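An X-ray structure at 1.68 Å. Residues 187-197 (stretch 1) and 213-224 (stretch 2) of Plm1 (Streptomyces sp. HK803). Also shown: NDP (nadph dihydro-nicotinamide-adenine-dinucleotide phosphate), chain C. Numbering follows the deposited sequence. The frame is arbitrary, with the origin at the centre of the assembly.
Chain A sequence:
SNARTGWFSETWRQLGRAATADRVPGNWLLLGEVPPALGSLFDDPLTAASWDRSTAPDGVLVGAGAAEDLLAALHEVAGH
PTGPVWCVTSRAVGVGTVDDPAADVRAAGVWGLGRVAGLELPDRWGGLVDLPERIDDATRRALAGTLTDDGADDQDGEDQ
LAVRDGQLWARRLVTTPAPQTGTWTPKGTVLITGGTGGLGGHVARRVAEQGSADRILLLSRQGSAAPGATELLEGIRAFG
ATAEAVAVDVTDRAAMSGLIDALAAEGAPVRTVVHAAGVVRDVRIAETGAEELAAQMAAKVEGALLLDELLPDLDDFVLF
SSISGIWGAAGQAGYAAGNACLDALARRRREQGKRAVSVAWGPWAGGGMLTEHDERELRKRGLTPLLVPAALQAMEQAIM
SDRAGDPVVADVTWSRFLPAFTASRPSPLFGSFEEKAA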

# COMPACT_ATOMS: atom_id res chain seq x y z
N LYS A 187 21.24 13.57 -8.28
CA LYS A 187 21.93 14.29 -9.37
C LYS A 187 21.04 14.47 -10.58
O LYS A 187 20.03 13.75 -10.76
N GLY A 188 21.41 15.42 -11.44
CA GLY A 188 20.69 15.62 -12.68
C GLY A 188 19.32 16.20 -12.44
O GLY A 188 19.17 17.11 -11.62
N THR A 189 18.32 15.66 -13.16
CA THR A 189 16.94 16.11 -13.05
C THR A 189 16.17 15.26 -12.04
O THR A 189 16.10 14.02 -12.18
N VAL A 190 15.60 15.94 -11.05
CA VAL A 190 14.81 15.31 -9.99
C VAL A 190 13.35 15.69 -10.25
O VAL A 190 13.02 16.87 -10.31
N LEU A 191 12.51 14.67 -10.44
CA LEU A 191 11.08 14.86 -10.70
C LEU A 191 10.30 14.50 -9.44
O LEU A 191 10.37 13.38 -8.97
N ILE A 192 9.55 15.45 -8.91
CA ILE A 192 8.78 15.24 -7.70
C ILE A 192 7.30 15.37 -8.05
O ILE A 192 6.81 16.47 -8.30
N THR A 193 6.60 14.24 -8.12
CA THR A 193 5.17 14.29 -8.43
C THR A 193 4.46 14.67 -7.14
O THR A 193 4.90 14.33 -6.05
N GLY A 194 3.34 15.40 -7.26
CA GLY A 194 2.77 16.07 -6.11
C GLY A 194 3.72 17.10 -5.50
O GLY A 194 3.64 17.39 -4.31
N GLY A 195 4.60 17.65 -6.32
CA GLY A 195 5.74 18.46 -5.85
C GLY A 195 5.35 19.81 -5.25
O GLY A 195 6.10 20.36 -4.48
N THR A 196 4.16 20.31 -5.59
CA THR A 196 3.66 21.57 -5.02
C THR A 196 2.78 21.33 -3.80
O THR A 196 2.32 22.28 -3.16
N GLY A 197 2.54 20.06 -3.48
CA GLY A 197 1.88 19.65 -2.25
C GLY A 197 2.74 19.77 -1.01
O GLY A 197 3.88 20.26 -1.07
N ALA A 213 21.73 18.48 -7.25
CA ALA A 213 20.99 18.32 -8.49
C ALA A 213 21.21 19.47 -9.47
O ALA A 213 21.55 20.58 -9.06
N ASP A 214 20.98 19.19 -10.75
CA ASP A 214 20.96 20.24 -11.78
C ASP A 214 19.59 20.91 -11.91
O ASP A 214 19.51 22.13 -12.10
N ARG A 215 18.51 20.13 -11.80
CA ARG A 215 17.14 20.60 -12.07
C ARG A 215 16.16 19.92 -11.14
O ARG A 215 16.24 18.71 -10.95
N ILE A 216 15.24 20.70 -10.58
CA ILE A 216 14.17 20.18 -9.75
C ILE A 216 12.84 20.51 -10.42
O ILE A 216 12.55 21.68 -10.68
N LEU A 217 12.08 19.48 -10.76
CA LEU A 217 10.79 19.64 -11.42
C LEU A 217 9.68 19.20 -10.47
O LEU A 217 9.67 18.06 -9.99
N LEU A 218 8.75 20.12 -10.21
CA LEU A 218 7.62 19.88 -9.32
C LEU A 218 6.41 19.66 -10.21
O LEU A 218 6.02 20.54 -10.98
N LEU A 219 5.85 18.46 -10.16
CA LEU A 219 4.75 18.09 -11.06
C LEU A 219 3.45 17.92 -10.29
O LEU A 219 3.40 17.22 -9.27
N SER A 220 2.39 18.55 -10.78
CA SER A 220 1.05 18.45 -10.17
C SER A 220 0.07 18.93 -11.22
O SER A 220 0.49 19.49 -12.22
N ARG A 221 -1.22 18.68 -11.04
CA ARG A 221 -2.18 19.16 -12.03
C ARG A 221 -2.22 20.69 -12.07
O ARG A 221 -2.43 21.28 -13.13
N GLN A 222 -2.01 21.32 -10.93
CA GLN A 222 -2.05 22.79 -10.86
C GLN A 222 -0.75 23.42 -11.32
O GLN A 222 -0.76 24.53 -11.85
N GLY A 223 0.37 22.74 -11.10
CA GLY A 223 1.66 23.27 -11.55
C GLY A 223 1.95 24.60 -10.89
O GLY A 223 1.76 24.77 -9.68
N SER A 224 2.35 25.58 -11.69
CA SER A 224 2.71 26.87 -11.13
C SER A 224 1.50 27.66 -10.65
O SER A 224 1.67 28.67 -9.98

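How do the side chains meet when the two stretches run side by side as parallel strands? The backbones make the direct link, with V190 N donating to R215 O at 2.8 Å and L217 N to V190 O at 2.8 Å, so paired side chains leave the sheet on the same face, though not every pair touches: V190 (chi1 t) sets CG2 3.8 Å from A213 CB. T189, L191 and T193 share one face with R215, L217 and L219; V190 and I192 share the other with I216 and L218.

What does L219, which has the most surface covered, rest against? Its chi1 is t and its chi2 is near 151°. L191, with chi1 t and chi2 p, brings CD1 to 4.0 Å from L219 CB and equally to 4.0 Å from L217 CB, so one methyl bridges two leucines. L219 CD2 also lies 4.3 Å from T193 CB and 3.8 Å from NDP C2A, carrying this apolar face up to the adenine.

Why does T196 cover nearly as much, though it lies beyond the strand? With chi1 p, its OG1 hydrogen-bonds S220 OG (also p) at 2.8 Å, tying the turn to the strand end, while its CG2 sits 4.2 Å from L218 CB and 3.7 Å from G223 O. S220 OG also accepts from G223 N at 2.9 Å, within its own stretch.

What fills the face around L218? Its m,t rotamer places CD2 4.1 Å from I192 CD1, which also lies 4.1 Å from I216 CG2. L218 CD1 reaches G195 O at 3.8 Å. A CB on G195 would clash with L218 CA, so glycine allows this close approach.

Where does the cofactor enter? Just past S220, R221 NE donates to NDP O3X at 2.7 Å and Q222 NE2 to NDP O1X at 2.8 Å, gripping the phosphate that distinguishes NADPH from NADH.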

# COMPACT_ATOMS: atom_id res chain seq x y z
CB LYS A 187 23.20 13.52 -9.76
CG LYS A 187 24.21 13.49 -8.61
CD LYS A 187 25.30 12.48 -8.83
CE LYS A 187 26.08 12.28 -7.55
NZ LYS A 187 25.31 11.61 -6.47
CB THR A 189 16.26 16.06 -14.41
OG1 THR A 189 16.96 16.97 -15.29
CG2 THR A 189 14.81 16.46 -14.34
CB VAL A 190 15.25 15.82 -8.61
CG1 VAL A 190 14.44 15.17 -7.49
CG2 VAL A 190 16.73 15.51 -8.40
CB LEU A 191 10.64 13.99 -11.88
CG LEU A 191 9.15 13.97 -12.22
CD1 LEU A 191 8.72 15.37 -12.67
CD2 LEU A 191 8.87 12.91 -13.29
CB ILE A 192 9.19 16.22 -6.58
CG1 ILE A 192 10.70 16.14 -6.29
CG2 ILE A 192 8.36 15.93 -5.31
CD1 ILE A 192 11.23 17.21 -5.33
CB THR A 193 4.63 12.96 -9.01
OG1 THR A 193 4.55 12.01 -7.94
CG2 THR A 193 5.52 12.44 -10.19
CB THR A 196 2.87 22.36 -6.05
OG1 THR A 196 1.89 21.50 -6.66
CG2 THR A 196 3.79 22.93 -7.16
CB ALA A 213 19.48 18.16 -8.21
CB ASP A 214 21.33 19.66 -13.15
CG ASP A 214 22.81 19.30 -13.27
OD1 ASP A 214 23.65 19.89 -12.53
OD2 ASP A 214 23.13 18.41 -14.12
CB ARG A 215 16.70 20.25 -13.48
CG ARG A 215 17.50 20.87 -14.55
CD ARG A 215 16.68 20.85 -15.81
NE ARG A 215 17.53 21.19 -16.95
CZ ARG A 215 17.08 21.31 -18.19
NH1 ARG A 215 15.79 21.11 -18.45
NH2 ARG A 215 17.93 21.61 -19.16
CB ILE A 216 14.24 20.74 -8.32
CG1 ILE A 216 15.57 20.36 -7.68
CG2 ILE A 216 13.08 20.22 -7.47
CD1 ILE A 216 15.88 21.13 -6.41
CB LEU A 217 10.74 18.82 -12.70
CG LEU A 217 11.67 19.19 -13.86
CD1 LEU A 217 11.12 18.56 -15.12
CD2 LEU A 217 11.77 20.69 -14.05
CB LEU A 218 7.38 21.05 -8.40
CG LEU A 218 8.54 21.57 -7.57
CD1 LEU A 218 8.02 22.71 -6.72
CD2 LEU A 218 9.19 20.48 -6.69
CB LEU A 219 5.09 16.78 -11.78
CG LEU A 219 4.11 16.25 -12.83
CD1 LEU A 219 4.83 15.44 -13.90
CD2 LEU A 219 3.05 15.39 -12.14
CB SER A 220 0.96 19.25 -8.90
OG SER A 220 1.02 20.66 -9.14
CB ARG A 221 -3.56 18.61 -11.77
CG ARG A 221 -3.65 17.12 -12.00
CD ARG A 221 -4.85 16.48 -11.33
NE ARG A 221 -4.91 16.73 -9.90
CZ ARG A 221 -5.88 16.28 -9.12
NH1 ARG A 221 -6.86 15.54 -9.64
NH2 ARG A 221 -5.90 16.58 -7.84
CB GLN A 222 -2.37 23.26 -9.46
CG GLN A 222 -3.83 23.05 -9.10
CD GLN A 222 -4.09 23.34 -7.66
OE1 GLN A 222 -4.51 24.44 -7.29
NE2 GLN A 222 -3.77 22.36 -6.80
CB SER A 224 3.48 27.69 -12.17
OG SER A 224 2.71 27.86 -13.33
PA NDP C . -1.08 17.00 -0.65
O1A NDP C . -0.59 18.28 -0.05
O2A NDP C . -2.53 16.89 -1.01
O5B NDP C . -0.21 16.67 -1.95
C5B NDP C . -0.71 15.78 -2.93
C4B NDP C . -0.23 16.25 -4.27
O4B NDP C . -0.66 15.37 -5.28
C3B NDP C . -0.79 17.61 -4.65
O3B NDP C . 0.32 18.42 -5.10
C2B NDP C . -1.74 17.34 -5.79
O2B NDP C . -1.71 18.51 -6.58
C1B NDP C . -1.08 16.11 -6.41
N9A NDP C . -1.91 15.29 -7.29
C8A NDP C . -3.10 14.66 -7.01
N7A NDP C . -3.54 14.04 -8.12
C5A NDP C . -2.62 14.24 -9.12
C6A NDP C . -2.53 13.83 -10.44
N6A NDP C . -3.44 13.07 -11.05
N1A NDP C . -1.44 14.24 -11.18
C2A NDP C . -0.44 15.02 -10.60
N3A NDP C . -0.51 15.43 -9.30
C4A NDP C . -1.59 15.03 -8.58
O3 NDP C . -0.76 15.75 0.32
PN NDP C . 0.56 15.46 1.15
O1N NDP C . 0.14 15.32 2.57
O2N NDP C . 1.68 16.36 0.83
O5D NDP C . 0.90 13.95 0.75
C5D NDP C . 1.64 13.65 -0.40
C4D NDP C . 1.83 12.14 -0.46
O4D NDP C . 2.29 11.65 0.79
C3D NDP C . 0.53 11.41 -0.74
O3D NDP C . 0.75 10.46 -1.74
C2D NDP C . 0.17 10.73 0.56
O2D NDP C . -0.57 9.54 0.37
C1D NDP C . 1.53 10.53 1.20
N1N NDP C . 1.45 10.51 2.66
C2N NDP C . 1.20 11.65 3.36
C3N NDP C . 0.96 11.64 4.74
C7N NDP C . 0.76 12.89 5.51
O7N NDP C . 0.76 12.75 6.88
N7N NDP C . 0.55 14.08 4.98
C4N NDP C . 1.32 10.39 5.50
C5N NDP C . 1.59 9.20 4.64
C6N NDP C . 1.68 9.31 3.27
P2B NDP C . -2.80 18.84 -7.71
O1X NDP C . -2.46 20.24 -8.15
O2X NDP C . -4.22 18.74 -7.15
O3X NDP C . -2.70 17.86 -8.81